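Local coordinates for RagA protein (Porphyromonas gingivalis, PDB 6SLN) that probably imports peptides across the outer membrane as a TonB-dependent transporter with a plugged beta barrel, at residues G393-P398 with Y877-G882; S642-Y647 with P673-E678; V653-N656 with A662-L665. One frame throughout, in Å; residues are numbered along the deposited sequence.

Along the chain the three contacts nest: interaction 3 lies inside the loop closed by interaction 2, and interaction 2 inside the far longer loop closed by interaction 1. Interaction 1, between the ends of two helices in loops joining barrel strands, is the one beside the bound peptide, which touches Tyr877 and Phe878. Its centre is 43 Å from that of interaction 2 and 45 Å from that of interaction 3. Interactions 2 and 3 are closer, with centres 26 Å and nearest atoms about 10 Å apart; both belong to the excursion between barrel strands 627-641 and 678-691. Interaction 2 meets the plug, whereas interaction 3 faces other chains of the assembly.

Interaction 1: G393-P398 with Y877-G882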
# COMPACT_ATOMS: atom_id res chain seq x y z
N GLY A 393 -33.38 -12.44 0.14
CA GLY A 393 -33.42 -13.41 1.22
C GLY A 393 -34.60 -13.20 2.15
O GLY A 393 -35.18 -14.16 2.66
N VAL A 394 -34.99 -11.94 2.36
CA VAL A 394 -36.18 -11.64 3.15
C VAL A 394 -37.38 -12.43 2.63
O VAL A 394 -38.17 -12.96 3.42
CB VAL A 394 -36.45 -10.13 3.14
CG1 VAL A 394 -37.82 -9.84 3.74
CG2 VAL A 394 -35.35 -9.39 3.90
N LEU A 395 -37.53 -12.51 1.31
CA LEU A 395 -38.62 -13.28 0.74
C LEU A 395 -38.29 -14.77 0.68
O LEU A 395 -39.15 -15.61 0.97
CB LEU A 395 -38.96 -12.78 -0.66
CG LEU A 395 -39.30 -11.30 -0.86
CD1 LEU A 395 -39.71 -11.06 -2.29
CD2 LEU A 395 -40.37 -10.81 0.11
N THR A 396 -37.08 -15.14 0.29
CA THR A 396 -36.86 -16.52 -0.13
C THR A 396 -36.37 -17.44 0.97
O THR A 396 -36.21 -18.63 0.71
CB THR A 396 -35.87 -16.58 -1.31
OG1 THR A 396 -34.70 -15.82 -1.01
CG2 THR A 396 -36.53 -16.02 -2.53
N MET A 397 -36.10 -16.94 2.16
CA MET A 397 -35.66 -17.84 3.22
C MET A 397 -36.85 -18.66 3.71
O MET A 397 -37.90 -18.07 4.04
CB MET A 397 -35.01 -17.06 4.38
CG MET A 397 -33.54 -16.63 4.14
SD MET A 397 -32.45 -18.00 3.75
CE MET A 397 -32.63 -19.12 5.11
N PRO A 398 -36.76 -19.99 3.72
CA PRO A 398 -37.79 -20.79 4.39
C PRO A 398 -38.08 -20.21 5.77
O PRO A 398 -37.18 -19.92 6.54
CB PRO A 398 -37.15 -22.18 4.50
CG PRO A 398 -36.16 -22.22 3.39
CD PRO A 398 -35.64 -20.81 3.24
N TYR A 877 -38.73 -14.38 -10.66
CA TYR A 877 -38.28 -15.60 -11.32
C TYR A 877 -37.97 -16.68 -10.30
O TYR A 877 -38.02 -17.88 -10.63
CB TYR A 877 -37.06 -15.34 -12.22
CG TYR A 877 -36.46 -16.60 -12.83
CD1 TYR A 877 -35.44 -17.29 -12.19
CD2 TYR A 877 -36.91 -17.08 -14.03
CE1 TYR A 877 -34.90 -18.45 -12.74
CE2 TYR A 877 -36.37 -18.22 -14.60
CZ TYR A 877 -35.37 -18.91 -13.95
OH TYR A 877 -34.85 -20.04 -14.52
N PHE A 878 -37.65 -16.29 -9.07
CA PHE A 878 -37.43 -17.23 -7.98
C PHE A 878 -38.71 -17.49 -7.19
O PHE A 878 -39.08 -18.64 -6.98
CB PHE A 878 -36.34 -16.69 -7.07
CG PHE A 878 -35.05 -16.51 -7.77
CD1 PHE A 878 -34.15 -17.55 -7.85
CD2 PHE A 878 -34.75 -15.30 -8.39
CE1 PHE A 878 -32.96 -17.40 -8.51
CE2 PHE A 878 -33.55 -15.13 -9.06
CZ PHE A 878 -32.66 -16.18 -9.13
N THR A 879 -39.41 -16.42 -6.79
CA THR A 879 -40.56 -16.62 -5.92
C THR A 879 -41.74 -17.29 -6.61
O THR A 879 -42.61 -17.84 -5.93
CB THR A 879 -40.99 -15.28 -5.34
OG1 THR A 879 -41.19 -14.36 -6.42
CG2 THR A 879 -39.94 -14.75 -4.43
N GLU A 880 -41.81 -17.28 -7.94
CA GLU A 880 -42.92 -17.96 -8.61
C GLU A 880 -42.45 -19.19 -9.38
O GLU A 880 -43.21 -19.75 -10.18
CB GLU A 880 -43.67 -16.99 -9.52
CG GLU A 880 -44.25 -15.85 -8.71
CD GLU A 880 -44.91 -14.80 -9.55
OE1 GLU A 880 -45.18 -15.08 -10.73
OE2 GLU A 880 -45.15 -13.69 -9.03
N ASN A 881 -41.22 -19.65 -9.12
CA ASN A 881 -40.67 -20.81 -9.82
C ASN A 881 -41.18 -22.10 -9.19
O ASN A 881 -40.80 -22.46 -8.07
CB ASN A 881 -39.15 -20.75 -9.78
CG ASN A 881 -38.52 -21.73 -10.74
OD1 ASN A 881 -38.95 -22.89 -10.86
ND2 ASN A 881 -37.46 -21.28 -11.41
N GLY A 882 -42.03 -22.82 -9.93
CA GLY A 882 -42.48 -24.14 -9.52
C GLY A 882 -41.68 -25.32 -10.04
O GLY A 882 -42.05 -26.47 -9.76
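Thr396 and Thr879 meet methyl to methyl where the C-terminal ends of two short helices, 390-396 and 874-879, pack together in loops that connect strands of the TonB-dependent receptor barrel. The contact between the segments is apolar and light. Thr396 CG2 lies 4.1 Å from Thr879 CG2, the two side chains crossing at about a right angle, and Leu395 adds its CD1 branch 4.3 Å from the same Thr879 CG2. One methyl thus faces two partners. In Thr396 the methyl stands anti to the carbonyl carbon (chi1 50° for OG1), which sends CG2 across to the other helix and keeps OG1 by its own backbone.

The polar interactions serve each helix end and the loop that ties them. Thr396 OG1 is hydrogen-bonded to Phe392 O, one turn back. Asn889 takes up both Leu395 O, through ND2, and the backbone of Thr396, while nearby Asp891 bonds the backbone of Thr879, so a single loop bridges both ends.

The aromatic contacts lie beside this junction. Phe878 meets Phe392 edge-to-face, and the bound peptide packs its backbone on Phe878 and an apolar side chain on Tyr877, placing the end of helix 874-879 beside the bound peptide. Within its own helix, Tyr877 CD1 sits over the centre of the Phe878 ring, 4.1 Å above its plane.

Interaction 2: S642-Y647 with P673-E678; sequences SEIGNY and PDLSWE
Ser642 and Trp677 come together because Trp677 swings CG anti to its carbonyl carbon (chi1 -69°), bringing the six-membered part of the indole under the serine, while Ser642 OG stands between its backbone N and carbonyl carbon (chi1 44°). The result is a CH-pi contact between the loop that leaves barrel strand 627-641 and the loop that enters its neighbour, strand 678-691. Ser642 CB is 4.0 Å from the centroid of the six-membered ring and 21° off its normal, over one face but offset toward the rim. The hydroxyl lies nearest the outer carbons CZ3 and CH2.

Both polar groups are buried and have partners: Ser642 OG is hydrogen-bonded to Tyr569 OH and to Ala197 O in the plug, and Trp677 NE1 to Arg603 O, which holds the indole by its five-membered ring, away from the ring that meets Ser642. Glu643 adds a salt bridge to Arg198, so the loop joins barrel to plug here.

Farther along, Ile644 and Leu675 reach toward each other tip to tip, and both also touch Leu711 of strand 696-715 and Tyr726 of strand 724-728. Between the two patches the chain kinks through an inverse gamma turn centred on Glu643, closed by Ile644 N to Ser642 O at 2.6 Å. The apolar patch itself closes through the end methyls, Ile644 CD1 standing 3.9 Å from Leu675 CD2.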
# COMPACT_ATOMS: atom_id res chain seq x y z
N SER A 642 -17.59 12.94 -24.41
CA SER A 642 -16.39 12.11 -24.40
C SER A 642 -16.27 11.33 -23.10
O SER A 642 -15.18 10.81 -22.80
CB SER A 642 -15.14 12.94 -24.59
OG SER A 642 -15.22 14.09 -23.78
N GLU A 643 -17.35 11.24 -22.33
CA GLU A 643 -17.33 10.49 -21.08
C GLU A 643 -17.21 9.01 -21.41
O GLU A 643 -18.19 8.26 -21.40
CB GLU A 643 -18.56 10.77 -20.25
CG GLU A 643 -18.39 11.89 -19.26
CD GLU A 643 -17.00 11.96 -18.68
OE1 GLU A 643 -16.50 10.92 -18.20
OE2 GLU A 643 -16.43 13.08 -18.72
N ILE A 644 -16.00 8.58 -21.69
CA ILE A 644 -15.68 7.16 -21.80
C ILE A 644 -14.42 6.89 -20.99
O ILE A 644 -13.88 7.78 -20.33
CB ILE A 644 -15.50 6.73 -23.26
CG1 ILE A 644 -14.32 7.50 -23.85
CG2 ILE A 644 -16.79 6.99 -24.03
CD1 ILE A 644 -13.94 7.07 -25.26
N GLY A 645 -13.94 5.65 -21.07
CA GLY A 645 -12.69 5.30 -20.44
C GLY A 645 -11.54 6.18 -20.91
O GLY A 645 -11.66 6.98 -21.83
N ASN A 646 -10.40 6.01 -20.24
CA ASN A 646 -9.25 6.88 -20.46
C ASN A 646 -8.32 6.42 -21.57
O ASN A 646 -7.55 7.23 -22.09
CB ASN A 646 -8.44 7.01 -19.16
CG ASN A 646 -9.22 7.66 -18.05
OD1 ASN A 646 -9.86 8.70 -18.26
ND2 ASN A 646 -9.17 7.07 -16.84
N TYR A 647 -8.37 5.15 -21.95
CA TYR A 647 -7.37 4.54 -22.82
C TYR A 647 -8.04 3.56 -23.78
O TYR A 647 -7.69 2.39 -23.85
CB TYR A 647 -6.31 3.80 -22.00
CG TYR A 647 -5.74 4.55 -20.82
CD1 TYR A 647 -4.85 5.61 -21.01
CD2 TYR A 647 -6.08 4.18 -19.51
CE1 TYR A 647 -4.32 6.30 -19.93
CE2 TYR A 647 -5.55 4.87 -18.42
CZ TYR A 647 -4.66 5.93 -18.63
OH TYR A 647 -4.13 6.63 -17.56
N PRO A 673 -7.88 3.18 -33.72
CA PRO A 673 -7.10 4.42 -33.90
C PRO A 673 -7.94 5.64 -34.20
O PRO A 673 -7.51 6.76 -33.88
CB PRO A 673 -6.17 4.08 -35.07
CG PRO A 673 -6.09 2.60 -35.08
CD PRO A 673 -7.45 2.12 -34.65
N ASP A 674 -9.13 5.49 -34.77
CA ASP A 674 -9.93 6.65 -35.15
C ASP A 674 -10.98 7.04 -34.11
O ASP A 674 -11.83 7.88 -34.41
CB ASP A 674 -10.56 6.40 -36.52
CG ASP A 674 -9.53 6.42 -37.64
OD1 ASP A 674 -8.84 7.46 -37.81
OD2 ASP A 674 -9.39 5.40 -38.33
N LEU A 675 -10.92 6.47 -32.90
CA LEU A 675 -11.77 6.95 -31.82
C LEU A 675 -11.72 8.46 -31.71
O LEU A 675 -10.64 9.04 -31.64
CB LEU A 675 -11.32 6.33 -30.50
CG LEU A 675 -12.41 6.27 -29.42
CD1 LEU A 675 -13.66 5.54 -29.94
CD2 LEU A 675 -11.88 5.58 -28.20
N SER A 676 -12.88 9.10 -31.69
CA SER A 676 -12.96 10.54 -31.53
C SER A 676 -14.22 10.89 -30.74
O SER A 676 -14.95 10.01 -30.26
CB SER A 676 -12.90 11.24 -32.89
OG SER A 676 -12.67 12.64 -32.78
N TRP A 677 -14.46 12.19 -30.60
CA TRP A 677 -15.65 12.68 -29.91
C TRP A 677 -16.92 12.09 -30.50
O TRP A 677 -17.03 11.89 -31.71
CB TRP A 677 -15.74 14.20 -30.04
CG TRP A 677 -14.71 14.89 -29.30
CD1 TRP A 677 -13.41 15.05 -29.66
CD2 TRP A 677 -14.87 15.54 -28.04
NE1 TRP A 677 -12.74 15.77 -28.71
CE2 TRP A 677 -13.61 16.09 -27.70
CE3 TRP A 677 -15.95 15.74 -27.18
CZ2 TRP A 677 -13.40 16.80 -26.52
CZ3 TRP A 677 -15.74 16.45 -26.02
CH2 TRP A 677 -14.48 16.97 -25.69
N GLU A 678 -17.88 11.83 -29.61
CA GLU A 678 -19.28 11.69 -30.02
C GLU A 678 -19.86 13.10 -30.16
O GLU A 678 -19.67 13.95 -29.28
CB GLU A 678 -20.04 10.86 -28.99
CG GLU A 678 -21.56 10.95 -29.04
CD GLU A 678 -22.22 10.09 -27.94
OE1 GLU A 678 -22.09 8.84 -28.03
OE2 GLU A 678 -22.86 10.66 -26.99

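Interaction 3: V653-N656 with A662-L665; sequences VTVN and AMGL
Val655 and Met663 cross at about a right angle on one flank of a beta hairpin, with Val655 CG2 4.1 Å from Met663 SD. With CG anti to the backbone N (chi1 -176°) and chi2 likewise extended, the methionine reaches straight out and sets SD beside the valine branch; the bend at chi3 turns only the end methyl CE. The second apolar meeting is built differently. Leu665 starts away from strand 652-655, but with CG anti to the carbonyl carbon (chi1 -67°) its CD2 branch turns back over that strand. There CD2 rests 3.5 Å from Thr654 O and 4.4 Å from Val653 CG2.

Under these side chains the backbones are antiparallel. Val655 and Leu665 form a non-hydrogen-bonded pair from which the side chains diverge, and Leu665 CA approaches Thr654 O at 3.4 Å in a CA-H...O contact. One position on, Asn656 N donates to Gly664 O at 2.6 Å. The donor stands above the carbonyl plane, 41° out of it. Gly664 has no side chain to hold the backbones apart, and its CA meets Asn656 O at 3.4 Å. Asn656 carries its amide away from this bond, ND2 reaching Ser666 OG, and backbone bonding between Thr654 and Ser666 continues the pairing.

On its other edge the hairpin continues into the assembly: Thr654 OG1 bonds the backbone of another protein, while Leu665 packs on Leu545 and Met663 on Glu541 of a second copy of RagA.

One N-H...O bond, CA-H...O contacts and two apolar meetings thus join the segments, while the edge of strand 652-655 is taken up by a strand of that other protein, pairing antiparallel with Val653 and Thr654, so the sheet runs on across the interface.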
# COMPACT_ATOMS: atom_id res chain seq x y z
N VAL A 653 -0.89 -4.54 -25.10
CA VAL A 653 -0.50 -5.80 -24.50
C VAL A 653 -0.30 -5.54 -23.01
O VAL A 653 -0.12 -4.40 -22.57
CB VAL A 653 0.76 -6.42 -25.13
CG1 VAL A 653 0.57 -6.56 -26.65
CG2 VAL A 653 1.99 -5.58 -24.81
N THR A 654 -0.35 -6.62 -22.24
CA THR A 654 -0.24 -6.48 -20.80
C THR A 654 0.42 -7.73 -20.24
O THR A 654 0.61 -8.73 -20.94
CB THR A 654 -1.62 -6.24 -20.15
OG1 THR A 654 -1.46 -5.55 -18.90
CG2 THR A 654 -2.39 -7.55 -19.92
N VAL A 655 0.79 -7.64 -18.97
CA VAL A 655 1.49 -8.74 -18.32
C VAL A 655 0.50 -9.88 -18.09
O VAL A 655 -0.66 -9.66 -17.73
CB VAL A 655 2.17 -8.25 -17.03
CG1 VAL A 655 2.69 -9.42 -16.18
CG2 VAL A 655 3.35 -7.35 -17.39
N ASN A 656 0.96 -11.08 -18.35
CA ASN A 656 0.18 -12.29 -18.18
C ASN A 656 1.16 -13.41 -17.94
O ASN A 656 1.52 -14.16 -18.86
CB ASN A 656 -0.69 -12.58 -19.41
CG ASN A 656 -1.87 -13.49 -19.08
OD1 ASN A 656 -2.28 -13.55 -17.92
ND2 ASN A 656 -2.41 -14.18 -20.07
N ALA A 662 9.84 -15.79 -15.46
CA ALA A 662 9.91 -15.10 -16.75
C ALA A 662 8.60 -14.35 -16.95
O ALA A 662 7.58 -14.69 -16.35
CB ALA A 662 10.16 -16.10 -17.89
N MET A 663 8.65 -13.30 -17.77
CA MET A 663 7.44 -12.51 -18.01
C MET A 663 6.66 -13.07 -19.21
O MET A 663 7.24 -13.68 -20.12
CB MET A 663 7.79 -11.04 -18.24
CG MET A 663 6.58 -10.13 -18.42
SD MET A 663 7.07 -8.42 -18.68
CE MET A 663 7.40 -8.38 -20.44
N GLY A 664 5.34 -12.89 -19.16
CA GLY A 664 4.47 -13.32 -20.24
C GLY A 664 3.58 -12.17 -20.67
O GLY A 664 3.12 -11.38 -19.85
N LEU A 665 3.39 -12.05 -21.99
CA LEU A 665 2.58 -10.99 -22.57
C LEU A 665 1.34 -11.56 -23.25
O LEU A 665 1.39 -12.61 -23.89
CB LEU A 665 3.40 -10.19 -23.59
CG LEU A 665 4.53 -9.41 -22.94
CD1 LEU A 665 5.41 -8.79 -24.04
CD2 LEU A 665 3.91 -8.37 -22.07